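Local coordinates for Lin1840 protein (Listeria innocua serovar 6a, PDB 4ZOC) that probably hydrolyses terminal, non-reducing beta-D-glucosyl residues to release beta-D-glucose, as a family 3 glycoside hydrolase involved in beta-1,2-glucan metabolism, at residues L378-R383 with S519-E524; R383-A388 with D538-A543; A485-A490 with K513-S518. The protein carries 2 engineered substitutions. All blocks are in the same frame, centred on the assembly; numbering follows the deposited sequence.

Contact 1 of 3, residues L378-R383 with S519-E524; sequences LENKSR and SDALLE
Lys381 lays its side chain along the backbone of the neighbouring segment. With CG beside its own backbone N (chi1 -60°), Lys381 CB comes to 3.2 Å from Asp520 O and Lys381 CG to 3.4 Å from that same oxygen. CD sits farther from it, and a strongly twisted chi3 of -129° then turns the chain so that CE passes close to Ser519 O. Lys381 NZ ends 2.8 Å from Ser519 O in a hydrogen bond that runs nearly along the C=O axis; a second one goes to Ala516 O of helix 513-517. The backbone does the same thing at the root of the residue, where Lys381 N donates to Asp520 O at 2.8 Å, again almost head-on.

Farther back, strands 376-380 and 521-524 run antiparallel at the edge of the mixed sheet. Here one strand sets two residues, Leu378 and Glu379, against a single one, Leu522, in a classic bulge: Leu522 O is gripped by Leu378 N at 2.8 Å and by Glu379 N at 3.2 Å, the latter on an in-plane lone pair. In return Leu522 N reaches Glu379 O at 3.0 Å from above the carbonyl plane. The two leucine side chains run alongside each other in the same direction, with Leu378 CD1 3.9 Å from Leu522 CD2. Glu379 shares the Leu522 face but swings its bent chain off to Tyr596 OH, while Asn380 and Ala521 occupy the other face.

Chemically, the lysine ammonium is held by two neutral carbonyls, with no carboxylate of these segments touching it. Those two backbone oxygens, one of them from the C-terminal part of a short helix, would probably stabilise the positive charge and fix the tip of the lysine.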
# COMPACT_ATOMS: atom_id res chain seq x y z
N LEU A 378 9.71 -19.33 18.01
CA LEU A 378 8.50 -18.44 18.11
C LEU A 378 7.53 -18.85 19.23
O LEU A 378 6.84 -17.99 19.85
CB LEU A 378 7.76 -18.46 16.77
CG LEU A 378 8.48 -17.81 15.59
CD1 LEU A 378 7.65 -17.99 14.36
CD2 LEU A 378 8.74 -16.36 15.93
N GLU A 379 7.48 -20.15 19.50
CA GLU A 379 6.66 -20.74 20.63
C GLU A 379 7.42 -21.90 21.25
O GLU A 379 8.12 -22.65 20.55
CB GLU A 379 5.27 -21.28 20.20
CG GLU A 379 4.33 -20.26 19.55
CD GLU A 379 3.84 -19.16 20.48
OE1 GLU A 379 3.95 -19.31 21.75
OE2 GLU A 379 3.32 -18.17 19.90
N ASN A 380 7.26 -22.06 22.55
CA ASN A 380 7.79 -23.26 23.26
C ASN A 380 7.06 -23.32 24.56
O ASN A 380 7.52 -22.82 25.60
CB ASN A 380 9.27 -23.12 23.50
CG ASN A 380 9.91 -24.40 24.04
OD1 ASN A 380 9.37 -25.48 23.90
ND2 ASN A 380 11.06 -24.24 24.64
N LYS A 381 5.88 -23.88 24.44
CA LYS A 381 4.92 -24.05 25.56
C LYS A 381 5.37 -25.23 26.43
O LYS A 381 5.69 -26.30 25.93
CB LYS A 381 3.54 -24.21 24.98
CG LYS A 381 3.13 -22.97 24.14
CD LYS A 381 1.69 -23.05 23.61
CE LYS A 381 1.61 -22.79 22.10
NZ LYS A 381 0.28 -23.25 21.59
N SER A 382 5.44 -25.03 27.72
CA SER A 382 5.72 -26.16 28.63
C SER A 382 7.12 -26.78 28.51
O SER A 382 7.33 -27.90 28.94
CB SER A 382 4.66 -27.27 28.43
OG SER A 382 3.41 -26.76 28.81
N ARG A 383 8.08 -26.03 27.98
CA ARG A 383 9.45 -26.48 27.87
C ARG A 383 9.54 -27.79 27.12
O ARG A 383 10.36 -28.66 27.46
CB ARG A 383 10.12 -26.55 29.27
CG ARG A 383 10.37 -25.17 29.89
CD ARG A 383 11.28 -25.23 31.11
NE ARG A 383 11.87 -23.90 31.38
CZ ARG A 383 11.21 -22.87 31.91
NH1 ARG A 383 9.93 -22.98 32.26
NH2 ARG A 383 11.84 -21.73 32.10
N SER A 519 0.02 -26.34 17.87
CA SER A 519 1.26 -27.01 18.27
C SER A 519 1.73 -26.47 19.63
O SER A 519 1.24 -25.44 20.09
CB SER A 519 2.36 -26.79 17.21
OG SER A 519 2.69 -25.41 17.04
N ASP A 520 2.69 -27.16 20.24
CA ASP A 520 3.27 -26.76 21.48
C ASP A 520 4.51 -25.93 21.32
O ASP A 520 4.85 -25.17 22.19
CB ASP A 520 3.61 -28.01 22.32
CG ASP A 520 2.36 -28.87 22.57
OD1 ASP A 520 1.54 -28.41 23.31
OD2 ASP A 520 2.07 -29.86 21.93
N ALA A 521 5.24 -26.13 20.22
CA ALA A 521 6.40 -25.35 19.87
C ALA A 521 6.46 -25.09 18.41
O ALA A 521 5.87 -25.81 17.55
CB ALA A 521 7.74 -26.01 20.32
N LEU A 522 7.07 -23.97 18.09
CA LEU A 522 7.09 -23.43 16.69
C LEU A 522 8.45 -22.76 16.45
O LEU A 522 8.84 -21.84 17.15
CB LEU A 522 5.95 -22.42 16.41
CG LEU A 522 6.06 -21.68 15.10
CD1 LEU A 522 5.93 -22.68 13.99
CD2 LEU A 522 4.90 -20.66 15.00
N LEU A 523 9.21 -23.38 15.55
CA LEU A 523 10.60 -23.00 15.23
C LEU A 523 10.70 -22.61 13.73
O LEU A 523 10.42 -23.40 12.81
CB LEU A 523 11.53 -24.16 15.56
CG LEU A 523 13.08 -23.89 15.35
CD1 LEU A 523 13.57 -22.72 16.19
CD2 LEU A 523 13.89 -25.18 15.53
N GLU A 524 11.05 -21.35 13.53
CA GLU A 524 11.18 -20.76 12.21
C GLU A 524 12.61 -20.91 11.73
O GLU A 524 13.53 -20.26 12.24
CB GLU A 524 10.74 -19.29 12.28
CG GLU A 524 11.08 -18.49 11.00
CD GLU A 524 10.30 -18.93 9.79
OE1 GLU A 524 10.69 -19.99 9.18
OE2 GLU A 524 9.30 -18.25 9.47

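Contact 2 of 3, residues R383-A388 with D538-A543; sequences RLLPLA and DLLSGA
Leu385 pushes one methyl, CD2, against the CD2 methyl of Leu540, 3.9 Å away, one side chain lying at a slant across the other. In both leucines CG stands beside the backbone N, and both side chains also rest on Val501 of the sheet, Leu385 on Ala521 as well. The small apolar patch therefore sits between the loop, the end of helix 532-541 and the strands beneath.

Next along the loop comes Pro386, preceded by a cis peptide bond. Its ring approaches by the CB corner, 3.6 Å from Gly542 N, and its CA lies 3.3 Å from Leu540 O. Gly542 has left the helix with a positive phi of 81°, and having no side chain it lets the proline come in this close.

Leu387 supplies the one direct hydrogen bond between the segments. Its N meets Leu540 O at 2.8 Å, with an angle of 165° at the hydrogen and nearly along the C=O axis, so a carbonyl from the last turn of the helix finds its donor in the loop. CB and CG of Leu387 also lie against that oxygen. The carbonyls Leu387 O and Ser541 O, both acceptors, come near each other, and a single water settles the matter by donating to both, at 2.6 Å to Leu387 O and 2.5 Å to Ser541 O. The CB of Ser541 points away from the loop; its OG accepts from Ala543 N at 3.2 Å.

That bond closes an ST turn across Gly542, where the chain leaves the helix. The whole arrangement is a helix C-terminus docked on the loop between strands 376-380 and 393-397, part of the layered alpha/beta sandwich that forms the C-terminal domain of family 3 glycoside hydrolases.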
# COMPACT_ATOMS: atom_id res chain seq x y z
N ARG A 383 8.08 -26.03 27.98
CA ARG A 383 9.45 -26.48 27.87
C ARG A 383 9.54 -27.79 27.12
O ARG A 383 10.36 -28.66 27.46
CB ARG A 383 10.12 -26.55 29.27
CG ARG A 383 10.37 -25.17 29.89
CD ARG A 383 11.28 -25.23 31.11
NE ARG A 383 11.87 -23.90 31.38
CZ ARG A 383 11.21 -22.87 31.91
NH1 ARG A 383 9.93 -22.98 32.26
NH2 ARG A 383 11.84 -21.73 32.10
N LEU A 384 8.67 -27.95 26.11
CA LEU A 384 8.81 -29.08 25.17
C LEU A 384 10.26 -29.18 24.57
O LEU A 384 10.93 -30.23 24.63
CB LEU A 384 7.81 -28.99 24.00
CG LEU A 384 7.91 -30.14 22.95
CD1 LEU A 384 7.80 -31.50 23.58
CD2 LEU A 384 6.84 -30.07 21.88
N LEU A 385 10.73 -28.09 24.03
CA LEU A 385 12.13 -27.97 23.63
C LEU A 385 13.04 -27.47 24.72
O LEU A 385 12.65 -26.58 25.50
CB LEU A 385 12.27 -26.97 22.43
CG LEU A 385 11.38 -27.36 21.25
CD1 LEU A 385 11.60 -26.33 20.16
CD2 LEU A 385 11.70 -28.75 20.78
N PRO A 386 14.29 -27.95 24.74
CA PRO A 386 14.88 -28.92 23.86
C PRO A 386 14.44 -30.35 24.17
O PRO A 386 14.11 -30.71 25.34
CB PRO A 386 16.36 -28.77 24.10
CG PRO A 386 16.47 -28.25 25.46
CD PRO A 386 15.27 -27.37 25.65
N LEU A 387 14.47 -31.17 23.13
CA LEU A 387 14.15 -32.60 23.20
C LEU A 387 15.37 -33.35 23.74
O LEU A 387 16.47 -32.97 23.42
CB LEU A 387 13.74 -33.09 21.82
CG LEU A 387 12.61 -32.45 21.05
CD1 LEU A 387 12.41 -33.22 19.75
CD2 LEU A 387 11.35 -32.46 21.84
N ALA A 388 15.18 -34.38 24.54
CA ALA A 388 16.26 -35.35 24.90
C ALA A 388 16.68 -36.15 23.70
O ALA A 388 15.85 -36.44 22.84
CB ALA A 388 15.75 -36.30 25.99
N ASP A 538 20.32 -29.71 15.81
CA ASP A 538 21.03 -29.04 16.90
C ASP A 538 20.14 -28.10 17.72
O ASP A 538 20.23 -28.11 18.94
CB ASP A 538 22.21 -28.28 16.39
CG ASP A 538 23.35 -29.20 15.90
OD1 ASP A 538 23.30 -30.44 16.07
OD2 ASP A 538 24.27 -28.65 15.31
N LEU A 539 19.24 -27.37 17.06
CA LEU A 539 18.39 -26.50 17.81
C LEU A 539 17.37 -27.32 18.59
O LEU A 539 17.08 -26.98 19.73
CB LEU A 539 17.68 -25.53 16.89
CG LEU A 539 18.67 -24.49 16.34
CD1 LEU A 539 17.99 -23.83 15.16
CD2 LEU A 539 19.04 -23.43 17.31
N LEU A 540 16.80 -28.34 17.99
CA LEU A 540 15.78 -29.19 18.67
C LEU A 540 16.34 -29.91 19.90
O LEU A 540 15.62 -30.14 20.85
CB LEU A 540 15.20 -30.24 17.72
CG LEU A 540 14.34 -29.67 16.60
CD1 LEU A 540 13.89 -30.80 15.68
CD2 LEU A 540 13.15 -28.92 17.18
N SER A 541 17.58 -30.36 19.77
CA SER A 541 18.22 -31.16 20.80
C SER A 541 18.84 -30.32 21.91
O SER A 541 19.18 -30.86 22.97
CB SER A 541 19.30 -32.07 20.15
OG SER A 541 20.49 -31.30 20.04
N GLY A 542 18.97 -29.00 21.67
CA GLY A 542 19.68 -28.14 22.58
C GLY A 542 21.19 -28.11 22.50
O GLY A 542 21.80 -27.44 23.30
N ALA A 543 21.79 -28.78 21.53
CA ALA A 543 23.19 -28.60 21.26
C ALA A 543 23.43 -27.15 20.88
O ALA A 543 24.49 -26.59 21.23
CB ALA A 543 23.60 -29.54 20.18
O HOH W 1 19.02 -33.29 23.69

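Contact 3 of 3, residues A485-A490 with K513-S518; sequences AQYQLA and KELAES
Helices 484-494 and 513-517 run nearly parallel here, their local axes 17° apart and 9.8 Å at closest approach, with the backbones nearest at Ala490 and Ser518. Leu515 fills the space between them: its CD2 methyl lies 3.7 Å from Tyr487 CD1 and 4.0 Å from Ala490 CB. The leucine crosses the tyrosine at about a right angle, meeting the CD1-CE1 side of the ring obliquely. Glu514 comes, also obliquely, from the other side of the ring plane, its OE1 3.7 Å from Tyr487 CD1, with carboxylate and ring planes 43° apart. Arg481 ties the two together, since it pairs with Glu514 OE2 in a salt bridge and makes a cation-pi contact with the Tyr487 ring; the tyrosine hydroxyl is held by Glu511 O and Leu482 N.

Between these helices the chain passes through strand 500-505, so they belong to successive beta-alpha-beta crossovers on one face of the sheet. Ala490 and Leu515 also touch strand 459-465, at Leu462 and Leu464.

Toward the ends of the two segments the contact turns polar. Ser518 OG swings back beside its own N and donates to Glu514 O, 3.0 Å away, along the carbonyl axis. A water donates to Ala490 O at 2.9 Å and to Ser518 O at 2.6 Å, bridging a carbonyl within helix 484-494 and one just past helix 513-517.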
# COMPACT_ATOMS: atom_id res chain seq x y z
N ALA A 485 -3.68 -27.66 2.75
CA ALA A 485 -3.37 -29.01 3.19
C ALA A 485 -2.39 -29.06 4.35
O ALA A 485 -2.47 -29.97 5.18
CB ALA A 485 -2.85 -29.83 2.04
N GLN A 486 -1.45 -28.10 4.43
CA GLN A 486 -0.54 -28.07 5.54
C GLN A 486 -1.18 -27.58 6.84
O GLN A 486 -0.88 -28.11 7.88
CB GLN A 486 0.71 -27.24 5.20
CG GLN A 486 1.46 -27.85 4.00
CD GLN A 486 2.85 -27.28 3.84
OE1 GLN A 486 3.51 -26.94 4.82
NE2 GLN A 486 3.31 -27.16 2.59
N TYR A 487 -2.05 -26.60 6.79
CA TYR A 487 -2.82 -26.23 7.96
C TYR A 487 -3.74 -27.38 8.36
O TYR A 487 -3.85 -27.67 9.57
CB TYR A 487 -3.65 -24.95 7.77
CG TYR A 487 -2.82 -23.72 7.47
CD1 TYR A 487 -2.31 -22.98 8.47
CD2 TYR A 487 -2.61 -23.29 6.15
CE1 TYR A 487 -1.54 -21.84 8.22
CE2 TYR A 487 -1.81 -22.19 5.89
CZ TYR A 487 -1.32 -21.45 6.92
OH TYR A 487 -0.58 -20.30 6.60
N GLN A 488 -4.31 -28.08 7.39
CA GLN A 488 -5.13 -29.26 7.73
C GLN A 488 -4.30 -30.34 8.42
O GLN A 488 -4.78 -31.02 9.32
CB GLN A 488 -5.86 -29.85 6.49
CG GLN A 488 -6.86 -28.91 5.82
CD GLN A 488 -7.15 -29.34 4.39
OE1 GLN A 488 -6.67 -30.40 3.90
NE2 GLN A 488 -7.95 -28.56 3.70
N LEU A 489 -3.10 -30.57 7.94
CA LEU A 489 -2.19 -31.52 8.60
C LEU A 489 -1.87 -31.14 10.01
O LEU A 489 -1.90 -31.99 10.90
CB LEU A 489 -0.89 -31.71 7.73
CG LEU A 489 0.18 -32.61 8.27
CD1 LEU A 489 -0.33 -34.02 8.57
CD2 LEU A 489 1.37 -32.70 7.26
N ALA A 490 -1.55 -29.89 10.27
CA ALA A 490 -1.25 -29.46 11.66
C ALA A 490 -2.49 -29.68 12.57
O ALA A 490 -2.37 -30.13 13.67
CB ALA A 490 -0.86 -28.01 11.62
N LYS A 513 -0.76 -17.98 12.77
CA LYS A 513 -1.58 -18.06 13.95
C LYS A 513 -2.15 -19.52 14.14
O LYS A 513 -2.07 -20.10 15.27
CB LYS A 513 -2.69 -17.02 13.93
CG LYS A 513 -3.79 -17.20 14.99
CD LYS A 513 -4.81 -16.04 14.97
CE LYS A 513 -5.71 -16.24 16.22
NZ LYS A 513 -6.51 -15.06 16.44
N GLU A 514 -2.64 -20.11 13.06
CA GLU A 514 -3.25 -21.47 13.14
C GLU A 514 -2.21 -22.52 13.43
O GLU A 514 -2.53 -23.54 14.03
CB GLU A 514 -3.96 -21.83 11.85
CG GLU A 514 -5.17 -20.93 11.64
CD GLU A 514 -5.61 -20.92 10.20
OE1 GLU A 514 -5.70 -21.99 9.58
OE2 GLU A 514 -5.90 -19.82 9.69
N LEU A 515 -0.92 -22.25 13.12
CA LEU A 515 0.12 -23.21 13.45
C LEU A 515 0.51 -23.10 14.90
O LEU A 515 0.64 -24.10 15.57
CB LEU A 515 1.33 -23.00 12.52
CG LEU A 515 1.00 -23.10 11.04
CD1 LEU A 515 2.22 -22.82 10.19
CD2 LEU A 515 0.36 -24.39 10.58
N ALA A 516 0.70 -21.87 15.38
CA ALA A 516 1.07 -21.64 16.76
C ALA A 516 0.01 -22.22 17.68
O ALA A 516 0.33 -22.79 18.74
CB ALA A 516 1.20 -20.17 17.05
N GLU A 517 -1.23 -22.04 17.30
CA GLU A 517 -2.35 -22.60 18.11
C GLU A 517 -2.55 -24.16 18.02
O GLU A 517 -3.29 -24.73 18.83
CB GLU A 517 -3.64 -21.85 17.78
CG GLU A 517 -3.54 -20.41 18.33
CD GLU A 517 -4.72 -19.51 18.04
OE1 GLU A 517 -5.71 -19.99 17.40
OE2 GLU A 517 -4.61 -18.28 18.44
N SER A 518 -2.01 -24.81 17.01
CA SER A 518 -2.19 -26.21 16.78
C SER A 518 -0.95 -27.00 17.26
O SER A 518 -0.87 -28.23 17.04
CB SER A 518 -2.33 -26.43 15.28
OG SER A 518 -3.65 -26.21 14.73
O HOH W 2 0.09 -29.80 15.19

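Overall arrangement
All three contacts belong to the C-terminal sandwich domain and sit around the edge of its six-stranded mixed sheet. Contact 1 lies within the sheet, pairing the outermost strand 376-380 with 521-524. Contact 2, about 11 Å away between centres, puts helix 532-541 over the face carrying Ala521 and Leu523. Contact 3, about 13 Å from contact 1, lies on the opposite face, where Ala516 packs against Leu522. Contacts 2 and 3 do not touch. Along the chain, contacts 1 and 2 interleave and share Arg383, while contact 3 falls entirely between their segments. Strand 521-524 is thus sandwiched by helices on either side, away from the glucose and magnesium sites.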